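Local coordinates for NOVW (Streptomyces niveus ncimb 11891, PDB 2C0Z), which catalyses the 3-epimerisation of dTDP-6-deoxy-D-xylo-4-hexulose, acting with NovU in making the deoxysugar of the antibiotic novobiocin, at the interface of chains A and B. Residues are numbered along the deposited sequence; one frame, centred on the assembly and turned at random. Chains: chain A/B, NOVW.

The interface of chains A and B. Residues chain A 56-60, 141; chain B 34-38, 117.
With chi1 62°, the indole of B:Trp38 takes the crowded position between its backbone N and carbonyl carbon, while A:Leu59 holds CG anti to its carbonyl carbon (chi1 -70°) and crosses the indole obliquely. Methyl CD1 of A:Leu59 lies over one face of the five-membered ring, 3.6 Å from CD1 of B:Trp38. CB of A:Ala57 covers the opposite face, offset toward the rim, sandwiching the indole. B:Phe35, CG anti to the backbone N, turns its ring toward A:Asn58 and meets CB of A:Ser60 edge-on and in plane. Between the backbones, N of A:Leu59 reaches O of B:Leu36 at 2.9 Å, N of B:Leu36 returns to O of A:Leu59 at 3.0 Å, both in the carbonyl plane, and N of B:Trp38 binds O of A:Ala57. Carbonyl O of B:Leu36 is gripped twice, since amide ND2 of A:Asn58 adds a bond of 3.2 Å from above its plane. The A:Asn58 amide is steadied from its other end, where NE2 of the extended A:Gln56 donates to a lone pair of OD1 at 3.1 Å. The carboxylate of B:Asp37 lies alongside A:Asn58, its plane turned 77° from the amide; their modelled approach is too short to interpret. On neighbouring strand 136-143 of chain A, the phenol OH of A:Tyr141, the likely proton donor, shares a 2.8 Å hydrogen bond with OG of A:Ser60. Strand 33-40 of chain B pairs antiparallel with strand 56-63 of chain A, joining the sheets of two RmlC-like cupin folds across a two-fold axis. Presumed substrate-binding residues of both chains meet here, suggesting shared active sites; the contact's centre lies about 13 Å from A:His71, the probable catalytic base.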
# COMPACT_ATOMS: atom_id res chain seq x y z
N GLN A 56 6.42 0.84 8.47
CA GLN A 56 5.15 1.54 8.55
C GLN A 56 4.56 1.67 7.16
O GLN A 56 5.27 1.75 6.19
CB GLN A 56 5.35 2.91 9.20
CG GLN A 56 4.12 3.59 9.75
CD GLN A 56 4.47 4.82 10.61
OE1 GLN A 56 5.23 4.74 11.60
NE2 GLN A 56 3.90 5.93 10.26
N ALA A 57 3.23 1.67 7.07
CA ALA A 57 2.54 1.95 5.81
C ALA A 57 1.57 3.07 6.11
O ALA A 57 0.88 3.04 7.14
CB ALA A 57 1.81 0.73 5.27
N ASN A 58 1.54 4.07 5.24
CA ASN A 58 0.70 5.26 5.41
C ASN A 58 -0.09 5.54 4.15
O ASN A 58 0.27 5.08 3.05
CB ASN A 58 1.56 6.49 5.70
CG ASN A 58 2.23 6.43 7.08
OD1 ASN A 58 3.36 6.06 7.18
ND2 ASN A 58 1.54 6.88 8.09
N LEU A 59 -1.17 6.29 4.34
CA LEU A 59 -1.97 6.86 3.25
C LEU A 59 -2.17 8.33 3.52
O LEU A 59 -2.31 8.75 4.65
CB LEU A 59 -3.31 6.14 3.08
CG LEU A 59 -3.21 4.73 2.52
CD1 LEU A 59 -4.33 3.87 3.02
CD2 LEU A 59 -3.22 4.74 1.04
N SER A 60 -2.14 9.13 2.46
CA SER A 60 -2.54 10.53 2.59
C SER A 60 -3.51 10.86 1.49
O SER A 60 -3.38 10.36 0.38
CB SER A 60 -1.32 11.44 2.56
OG SER A 60 -0.71 11.44 1.33
N TYR A 141 2.37 5.01 1.07
CA TYR A 141 3.80 5.05 1.36
C TYR A 141 4.14 3.83 2.18
O TYR A 141 3.43 3.51 3.14
CB TYR A 141 4.18 6.27 2.26
CG TYR A 141 3.65 7.64 1.96
CD1 TYR A 141 2.31 7.93 2.16
CD2 TYR A 141 4.49 8.66 1.55
CE1 TYR A 141 1.80 9.21 1.94
CE2 TYR A 141 4.00 9.95 1.33
CZ TYR A 141 2.65 10.21 1.52
OH TYR A 141 2.12 11.47 1.29
N VAL B 34 -6.52 14.01 4.62
CA VAL B 34 -6.60 12.92 5.58
C VAL B 34 -5.25 12.25 5.60
O VAL B 34 -4.63 12.09 4.56
CB VAL B 34 -7.67 11.92 5.13
CG1 VAL B 34 -7.80 10.76 6.12
CG2 VAL B 34 -9.01 12.60 4.97
N PHE B 35 -4.79 11.88 6.79
CA PHE B 35 -3.54 11.16 6.96
C PHE B 35 -3.73 9.99 7.88
O PHE B 35 -4.31 10.12 8.96
CB PHE B 35 -2.46 12.08 7.51
CG PHE B 35 -1.07 11.47 7.35
CD1 PHE B 35 -0.48 11.31 6.10
CD2 PHE B 35 -0.40 10.95 8.45
CE1 PHE B 35 0.77 10.70 5.96
CE2 PHE B 35 0.86 10.34 8.33
CZ PHE B 35 1.45 10.21 7.09
N LEU B 36 -3.23 8.85 7.47
CA LEU B 36 -3.33 7.69 8.33
C LEU B 36 -2.15 6.75 8.25
O LEU B 36 -1.48 6.64 7.23
CB LEU B 36 -4.61 6.92 8.04
CG LEU B 36 -4.84 6.44 6.62
CD1 LEU B 36 -5.61 5.13 6.65
CD2 LEU B 36 -5.58 7.52 5.77
N ASP B 37 -1.95 6.04 9.35
CA ASP B 37 -1.01 4.92 9.49
C ASP B 37 -1.88 3.67 9.41
O ASP B 37 -2.73 3.46 10.28
CB ASP B 37 -0.27 4.86 10.85
CG ASP B 37 0.57 6.09 11.16
OD1 ASP B 37 0.99 6.81 10.26
OD2 ASP B 37 0.87 6.40 12.35
N TRP B 38 -1.69 2.85 8.38
CA TRP B 38 -2.46 1.61 8.26
C TRP B 38 -1.68 0.32 8.54
O TRP B 38 -2.28 -0.75 8.57
CB TRP B 38 -3.20 1.50 6.92
CG TRP B 38 -2.40 1.47 5.68
CD1 TRP B 38 -1.73 2.50 5.10
CD2 TRP B 38 -2.21 0.36 4.81
NE1 TRP B 38 -1.16 2.11 3.92
CE2 TRP B 38 -1.43 0.78 3.73
CE3 TRP B 38 -2.65 -0.97 4.84
CZ2 TRP B 38 -1.05 -0.09 2.68
CZ3 TRP B 38 -2.26 -1.81 3.81
CH2 TRP B 38 -1.50 -1.37 2.75
N ARG B 117 -11.34 2.86 6.37
CA ARG B 117 -9.98 2.50 5.99
C ARG B 117 -9.32 1.44 6.89
O ARG B 117 -8.11 1.49 7.20
CB ARG B 117 -9.13 3.76 5.89
CG ARG B 117 -9.59 4.69 4.78
CD ARG B 117 -8.59 5.79 4.46
NE ARG B 117 -9.05 6.75 3.43
CZ ARG B 117 -8.87 6.61 2.13
NH1 ARG B 117 -8.19 5.59 1.62
NH2 ARG B 117 -9.36 7.55 1.32